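Local coordinates for protein R-imine reductase (Streptomyces kanamyceticus, PDB 3ZHB) that probably reduces imines to R-configured amines as an oxidoreductase that binds NADP, at residues 23-28 / 71-76; 81-86 / 108-113. All coordinates share one frame; numbering follows the deposited sequence.

Contact 1 of 2, residues 23-28 / 71-76. With NAP (NADP nicotinamide-adenine-dinucleotide phosphate), chain E.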
loop_
_atom_site.group_PDB
_atom_site.type_symbol
_atom_site.label_atom_id
_atom_site.label_comp_id
_atom_site.label_asym_id
_atom_site.label_seq_id
_atom_site.Cartn_x
_atom_site.Cartn_y
_atom_site.Cartn_z
ATOM N N THR A 23 1.988 32.061 -19.331
ATOM C CA THR A 23 1.483 31.344 -20.479
ATOM C C THR A 23 1.313 29.866 -20.137
ATOM O O THR A 23 2.114 29.300 -19.386
ATOM C CB THR A 23 2.474 31.477 -21.632
ATOM O OG1 THR A 23 2.446 32.818 -22.108
ATOM C CG2 THR A 23 2.138 30.534 -22.755
ATOM N N VAL A 24 0.275 29.247 -20.688
ATOM C CA VAL A 24 0.042 27.808 -20.534
ATOM C C VAL A 24 -0.139 27.139 -21.891
ATOM O O VAL A 24 -1.035 27.443 -22.628
ATOM C CB VAL A 24 -1.193 27.496 -19.713
ATOM C CG1 VAL A 24 -1.418 25.998 -19.632
ATOM C CG2 VAL A 24 -1.062 28.069 -18.326
ATOM N N ILE A 25 0.742 26.210 -22.182
ATOM C CA ILE A 25 0.744 25.488 -23.405
ATOM C C ILE A 25 0.289 24.073 -23.107
ATOM O O ILE A 25 0.925 23.365 -22.323
ATOM C CB ILE A 25 2.149 25.489 -23.986
ATOM C CG1 ILE A 25 2.439 26.888 -24.529
ATOM C CG2 ILE A 25 2.286 24.429 -25.066
ATOM C CD1 ILE A 25 3.902 27.174 -24.797
ATOM N N GLY A 26 -0.794 23.668 -23.765
ATOM C CA GLY A 26 -1.401 22.360 -23.568
ATOM C C GLY A 26 -2.677 22.528 -22.777
ATOM O O GLY A 26 -2.628 23.110 -21.709
ATOM N N LEU A 27 -3.818 22.058 -23.318
ATOM C CA LEU A 27 -5.152 22.307 -22.718
ATOM C C LEU A 27 -6.014 21.062 -22.699
ATOM O O LEU A 27 -7.212 21.098 -23.014
ATOM C CB LEU A 27 -5.882 23.443 -23.459
ATOM C CG LEU A 27 -5.185 24.805 -23.505
ATOM C CD1 LEU A 27 -6.000 25.806 -24.302
ATOM C CD2 LEU A 27 -4.930 25.393 -22.125
ATOM N N GLY A 28 -5.393 19.950 -22.360
ATOM C CA GLY A 28 -6.114 18.731 -21.965
ATOM C C GLY A 28 -6.724 19.010 -20.624
ATOM O O GLY A 28 -6.774 20.172 -20.154
ATOM N N GLU A 71 4.050 32.781 -30.401
ATOM C CA GLU A 71 3.338 33.959 -29.876
ATOM C C GLU A 71 3.065 33.713 -28.387
ATOM O O GLU A 71 3.233 34.624 -27.558
ATOM C CB GLU A 71 2.051 34.276 -30.692
ATOM N N ALA A 72 2.661 32.482 -28.046
ATOM C CA ALA A 72 2.375 32.099 -26.637
ATOM C C ALA A 72 3.602 32.264 -25.737
ATOM O O ALA A 72 3.514 32.763 -24.614
ATOM C CB ALA A 72 1.847 30.668 -26.563
ATOM N N VAL A 73 4.751 31.865 -26.257
ATOM C CA VAL A 73 5.986 31.979 -25.516
ATOM C C VAL A 73 6.398 33.440 -25.399
ATOM O O VAL A 73 6.910 33.839 -24.367
ATOM C CB VAL A 73 7.073 31.138 -26.198
ATOM C CG1 VAL A 73 8.437 31.436 -25.639
ATOM C CG2 VAL A 73 6.747 29.672 -26.027
ATOM N N ALA A 74 6.196 34.241 -26.451
ATOM C CA ALA A 74 6.563 35.686 -26.434
ATOM C C ALA A 74 5.719 36.531 -25.476
ATOM O O ALA A 74 6.131 37.617 -25.089
ATOM C CB ALA A 74 6.460 36.259 -27.826
ATOM N N ALA A 75 4.562 35.998 -25.079
ATOM C CA ALA A 75 3.610 36.707 -24.225
ATOM C C ALA A 75 3.985 36.872 -22.762
ATOM O O ALA A 75 3.447 37.755 -22.108
ATOM C CB ALA A 75 2.246 36.024 -24.294
ATOM N N SER A 76 4.813 35.988 -22.214
ATOM C CA SER A 76 5.005 35.939 -20.762
ATOM C C SER A 76 6.432 35.579 -20.419
ATOM O O SER A 76 7.040 34.776 -21.100
ATOM C CB SER A 76 4.070 34.889 -20.151
ATOM O OG SER A 76 2.792 34.876 -20.751
HETATM P PA NAP E . -4.798 14.910 -22.137
HETATM O O1A NAP E . -6.291 15.125 -21.759
HETATM O O2A NAP E . -4.293 13.796 -23.042
HETATM O O5B NAP E . -4.213 16.270 -22.735
HETATM C C5B NAP E . -3.011 15.980 -23.408
HETATM C C4B NAP E . -2.518 17.197 -24.106
HETATM O O4B NAP E . -1.608 16.602 -25.003
HETATM C C3B NAP E . -3.541 17.952 -24.948
HETATM O O3B NAP E . -3.505 19.372 -24.734
HETATM C C2B NAP E . -3.105 17.611 -26.358
HETATM O O2B NAP E . -3.473 18.604 -27.329
HETATM C C1B NAP E . -1.630 17.446 -26.125
HETATM N N9A NAP E . -0.852 16.741 -27.127
HETATM C C8A NAP E . -0.639 15.401 -27.214
HETATM N N7A NAP E . 0.174 15.119 -28.278
HETATM C C5A NAP E . 0.474 16.325 -28.813
HETATM C C6A NAP E . 1.271 16.771 -29.932
HETATM N N6A NAP E . 1.860 15.789 -30.579
HETATM N N1A NAP E . 1.394 18.076 -30.253
HETATM C C2A NAP E . 0.735 18.997 -29.492
HETATM N N3A NAP E . -0.047 18.684 -28.427
HETATM C C4A NAP E . -0.183 17.387 -28.061
HETATM O O3 NAP E . -3.845 14.641 -20.842
HETATM P PN NAP E . -3.812 15.601 -19.545
HETATM O O1N NAP E . -4.569 14.829 -18.499
HETATM O O2N NAP E . -4.109 17.109 -19.706
HETATM O O5D NAP E . -2.239 15.344 -19.504
HETATM C C5D NAP E . -1.194 16.342 -19.486
HETATM C C4D NAP E . -0.125 15.888 -18.478
HETATM O O4D NAP E . -0.660 15.967 -17.145
HETATM C C3D NAP E . 0.253 14.433 -18.719
HETATM O O3D NAP E . 1.649 14.250 -18.688
HETATM C C2D NAP E . -0.414 13.694 -17.605
HETATM O O2D NAP E . 0.313 12.515 -17.298
HETATM C C1D NAP E . -0.342 14.741 -16.525
HETATM N N1N NAP E . -1.199 14.421 -15.408
HETATM C C2N NAP E . -2.493 14.251 -15.618
HETATM C C3N NAP E . -3.332 13.917 -14.557
HETATM C C7N NAP E . -4.790 13.718 -14.805
HETATM O O7N NAP E . -5.335 12.843 -14.139
HETATM N N7N NAP E . -5.397 14.480 -15.731
HETATM C C4N NAP E . -2.809 13.755 -13.281
HETATM C C5N NAP E . -1.451 13.934 -13.102
HETATM C C6N NAP E . -0.664 14.277 -14.191
HETATM P P2B NAP E . -4.736 18.218 -28.306
HETATM O O1X NAP E . -4.618 16.743 -28.670
HETATM O O2X NAP E . -5.893 18.428 -27.392
HETATM O O3X NAP E . -4.603 19.298 -29.390
#
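Thr-23 carries this contact, reaching from a buried strand to the helix that holds Ala-72. Its CB lies near Ala-72 O and Ser-76 OG, and there the side chain forks. A chi1 of -70° sets OG1 beside the backbone N, anti to the carbonyl carbon, and leaves CG2 anti to the N. The methyl branch lies over the Ala-72 carbonyl group and reaches that residue's CB, with CG2 to CB 3.8 Å. The hydroxyl branch takes the other direction and works both ways. OG1 donates to Ala-72 O at 2.7 Å, tilted 24° from the carbonyl plane, and accepts from the hydroxyl of Ser-76, further along the chain. The 2.5 Å separation of Ser-76 OG and Thr-23 OG1 is too short to be trusted in detail. A valine in place of Thr-23 would probably leave both the Ala-72 carbonyl and the Ser-76 hydroxyl without this mate.

Two residues along the strand, Ile-25 points to the same side: CD1 meets Val-73 CG2 at 4.0 Å, while CG1 is 4.3 Å from Ala-72 CB. The helix thus rests on one face of the Rossmann-type sheet, whose strand 22-25 leads into a glycine-rich GxGxxG-like turn at Gly-26 and Gly-28. Beyond the packed end, this turn meets the adenosine half of NADP. Leu-27 N donates to the ribose hydroxyl O3B of NADP at 3.1 Å, although the bond is bent to 138°. Gly-28 sits at the N-cap of helix 29-40, where a CB would collide with O5B of the cofactor. Asn-49 OD1 also accepts from Leu-27 N.

Contact 2 of 2, residues 81-86 / 108-113. With NAP (NADP nicotinamide-adenine-dinucleotide phosphate), chain E.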
loop_
_atom_site.group_PDB
_atom_site.type_symbol
_atom_site.label_atom_id
_atom_site.label_comp_id
_atom_site.label_asym_id
_atom_site.label_seq_id
_atom_site.Cartn_x
_atom_site.Cartn_y
_atom_site.Cartn_z
ATOM N N VAL A 81 4.124 24.274 -19.392
ATOM C CA VAL A 81 3.825 23.318 -20.430
ATOM C C VAL A 81 3.274 22.084 -19.806
ATOM O O VAL A 81 3.876 21.545 -18.900
ATOM C CB VAL A 81 5.082 22.904 -21.217
ATOM C CG1 VAL A 81 4.721 21.954 -22.356
ATOM C CG2 VAL A 81 5.764 24.129 -21.782
ATOM N N CYS A 82 2.128 21.650 -20.301
ATOM C CA CYS A 82 1.519 20.441 -19.832
ATOM C C CYS A 82 0.814 19.734 -20.983
ATOM O O CYS A 82 -0.314 20.049 -21.318
ATOM C CB CYS A 82 0.549 20.727 -18.699
ATOM S SG CYS A 82 0.064 19.191 -17.897
ATOM N N VAL A 83 1.494 18.759 -21.570
ATOM C CA VAL A 83 0.995 18.010 -22.717
ATOM C C VAL A 83 1.203 16.560 -22.409
ATOM O O VAL A 83 1.583 16.224 -21.279
ATOM C CB VAL A 83 1.697 18.389 -24.002
ATOM C CG1 VAL A 83 1.386 19.837 -24.363
ATOM C CG2 VAL A 83 3.202 18.154 -23.897
ATOM N N SER A 84 0.918 15.679 -23.339
ATOM C CA SER A 84 0.746 14.260 -22.937
ATOM C C SER A 84 2.048 13.619 -22.507
ATOM O O SER A 84 2.083 12.973 -21.505
ATOM C CB SER A 84 0.099 13.450 -24.069
ATOM O OG SER A 84 0.895 13.602 -25.227
ATOM N N ASP A 85 3.104 13.790 -23.302
ATOM C CA ASP A 85 4.419 13.236 -23.007
ATOM C C ASP A 85 5.560 14.095 -23.592
ATOM O O ASP A 85 5.317 15.127 -24.223
ATOM C CB ASP A 85 4.524 11.798 -23.474
ATOM C CG ASP A 85 4.248 11.631 -24.974
ATOM O OD1 ASP A 85 4.502 12.547 -25.801
ATOM O OD2 ASP A 85 3.789 10.536 -25.338
ATOM N N TYR A 86 6.808 13.700 -23.329
ATOM C CA TYR A 86 7.942 14.568 -23.665
ATOM C C TYR A 86 8.163 14.549 -25.177
ATOM O O TYR A 86 8.850 15.398 -25.701
ATOM C CB TYR A 86 9.222 14.189 -22.852
ATOM C CG TYR A 86 9.306 14.848 -21.493
ATOM C CD1 TYR A 86 8.342 14.608 -20.540
ATOM C CD2 TYR A 86 10.340 15.718 -21.143
ATOM C CE1 TYR A 86 8.381 15.210 -19.286
ATOM C CE2 TYR A 86 10.399 16.317 -19.879
ATOM C CZ TYR A 86 9.403 16.075 -18.938
ATOM O OH TYR A 86 9.381 16.631 -17.616
ATOM N N ASN A 108 7.971 22.744 -16.996
ATOM C CA ASN A 108 7.384 21.636 -17.712
ATOM C C ASN A 108 6.757 20.689 -16.730
ATOM O O ASN A 108 7.453 19.969 -16.042
ATOM C CB ASN A 108 8.478 20.949 -18.499
ATOM C CG ASN A 108 7.974 19.832 -19.377
ATOM O OD1 ASN A 108 6.761 19.589 -19.536
ATOM N ND2 ASN A 108 8.926 19.130 -19.972
ATOM N N LEU A 109 5.434 20.665 -16.694
ATOM C CA LEU A 109 4.699 19.807 -15.769
ATOM C C LEU A 109 4.158 18.558 -16.443
ATOM O O LEU A 109 3.262 17.871 -15.927
ATOM C CB LEU A 109 3.562 20.604 -15.145
ATOM C CG LEU A 109 4.023 21.811 -14.352
ATOM C CD1 LEU A 109 2.785 22.502 -13.824
ATOM C CD2 LEU A 109 4.973 21.454 -13.227
ATOM N N THR A 110 4.676 18.271 -17.628
ATOM C CA THR A 110 4.438 16.980 -18.268
ATOM C C THR A 110 5.121 15.864 -17.504
ATOM O O THR A 110 6.266 16.003 -16.993
ATOM C CB THR A 110 4.976 17.017 -19.708
ATOM O OG1 THR A 110 4.402 18.124 -20.383
ATOM C CG2 THR A 110 4.642 15.758 -20.449
ATOM N N SER A 111 4.430 14.762 -17.442
ATOM C CA SER A 111 4.973 13.534 -16.851
ATOM C C SER A 111 5.979 12.860 -17.740
ATOM O O SER A 111 5.761 12.751 -18.933
ATOM C CB SER A 111 3.852 12.503 -16.563
ATOM O OG SER A 111 2.764 13.073 -15.833
ATOM N N GLY A 112 7.069 12.382 -17.164
ATOM C CA GLY A 112 8.077 11.654 -17.923
ATOM C C GLY A 112 9.176 11.070 -17.069
ATOM O O GLY A 112 9.034 11.025 -15.878
ATOM N N THR A 113 10.284 10.643 -17.667
ATOM C CA THR A 113 11.389 10.095 -16.897
ATOM C C THR A 113 12.403 11.120 -16.513
ATOM O O THR A 113 12.456 12.219 -17.059
ATOM C CB THR A 113 12.119 9.059 -17.694
ATOM O OG1 THR A 113 12.393 9.599 -18.987
ATOM C CG2 THR A 113 11.242 7.836 -17.839
HETATM P PA NAP E . -4.798 14.910 -22.137
HETATM O O1A NAP E . -6.291 15.125 -21.759
HETATM O O2A NAP E . -4.293 13.796 -23.042
HETATM O O5B NAP E . -4.213 16.270 -22.735
HETATM C C5B NAP E . -3.011 15.980 -23.408
HETATM C C4B NAP E . -2.518 17.197 -24.106
HETATM O O4B NAP E . -1.608 16.602 -25.003
HETATM C C3B NAP E . -3.541 17.952 -24.948
HETATM O O3B NAP E . -3.505 19.372 -24.734
HETATM C C2B NAP E . -3.105 17.611 -26.358
HETATM O O2B NAP E . -3.473 18.604 -27.329
HETATM C C1B NAP E . -1.630 17.446 -26.125
HETATM N N9A NAP E . -0.852 16.741 -27.127
HETATM C C8A NAP E . -0.639 15.401 -27.214
HETATM N N7A NAP E . 0.174 15.119 -28.278
HETATM C C5A NAP E . 0.474 16.325 -28.813
HETATM C C6A NAP E . 1.271 16.771 -29.932
HETATM N N6A NAP E . 1.860 15.789 -30.579
HETATM N N1A NAP E . 1.394 18.076 -30.253
HETATM C C2A NAP E . 0.735 18.997 -29.492
HETATM N N3A NAP E . -0.047 18.684 -28.427
HETATM C C4A NAP E . -0.183 17.387 -28.061
HETATM O O3 NAP E . -3.845 14.641 -20.842
HETATM P PN NAP E . -3.812 15.601 -19.545
HETATM O O1N NAP E . -4.569 14.829 -18.499
HETATM O O2N NAP E . -4.109 17.109 -19.706
HETATM O O5D NAP E . -2.239 15.344 -19.504
HETATM C C5D NAP E . -1.194 16.342 -19.486
HETATM C C4D NAP E . -0.125 15.888 -18.478
HETATM O O4D NAP E . -0.660 15.967 -17.145
HETATM C C3D NAP E . 0.253 14.433 -18.719
HETATM O O3D NAP E . 1.649 14.250 -18.688
HETATM C C2D NAP E . -0.414 13.694 -17.605
HETATM O O2D NAP E . 0.313 12.515 -17.298
HETATM C C1D NAP E . -0.342 14.741 -16.525
HETATM N N1N NAP E . -1.199 14.421 -15.408
HETATM C C2N NAP E . -2.493 14.251 -15.618
HETATM C C3N NAP E . -3.332 13.917 -14.557
HETATM C C7N NAP E . -4.790 13.718 -14.805
HETATM O O7N NAP E . -5.335 12.843 -14.139
HETATM N N7N NAP E . -5.397 14.480 -15.731
HETATM C C4N NAP E . -2.809 13.755 -13.281
HETATM C C5N NAP E . -1.451 13.934 -13.102
HETATM C C6N NAP E . -0.664 14.277 -14.191
HETATM P P2B NAP E . -4.736 18.218 -28.306
HETATM O O1X NAP E . -4.618 16.743 -28.670
HETATM O O2X NAP E . -5.893 18.428 -27.392
HETATM O O3X NAP E . -4.603 19.298 -29.390
#
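Thr-110 turns OG1 beside its own backbone N and trans to its carbonyl carbon (chi1 -54°), which aims the hydroxyl at Val-83 while the methyl CG2 packs against Asp-85 CA. Asn-108, its CG trans to the backbone N, swings its amide back to the same hydroxyl. A relay follows: Val-83 N donates almost straight (177°) to Thr-110 OG1. That OG1 donates in turn to Asn-108 OD1 at 2.9 Å, in the carbonyl plane. Thr-110 N reaches the same OD1 from above that plane, closing an Asx turn. With ND2 bonded to Tyr-131 OH, both ends of the amide are engaged.

The loops leave parallel strands at Val-81 and Asn-108, where Leu-109 N bonds to Val-81 O at 2.8 Å. Further on, the Tyr-86 ring lies obliquely to the Asn-108 amide, the planes 40° apart, with the carbonyl oxygens of Thr-110 and Ser-111 at its edge; its hydroxyl bonds to Asp-133.

Both loops meet the nicotinamide ribose of NADP. Its O3D donates to Ser-84 O and accepts from Ser-111 N. Ser-111 OG bonds to O2D at 2.9 Å, and Cys-82 SG lies against the same sugar. At the adenosine end, Val-83 CB lies by O4B and Ser-84 OG by C8A. Two of the three hydrogen bonds to the nicotinamide ribose use backbone groups, so its placement probably depends on the buried hydrogen bonds among Val-83, Thr-110 and Asn-108 that link the two loops.

In the fold
Contacts 1 and 2 follow one another along the chain within the NADP-binding Rossmann-type domain, their centres about 14 Å apart. Strand 22-25 of contact 1 lies beside strand 78-81, which in turn neighbours strand 105-108, so the strands feeding the two contacts run parallel in the same sheet. Helix 69-74 leads from contact 1 into strand 78-81 and thus toward contact 2. The two meet directly where Ile-25 O probably accepts a hydrogen bond from Cys-82 N at 2.9 Å, and Val-83 packs on Gly-26. Together they bring adjacent strand ends to a single cofactor: 23-28 to the adenosine ribose, 108-113 to the nicotinamide ribose, and 81-86 to both.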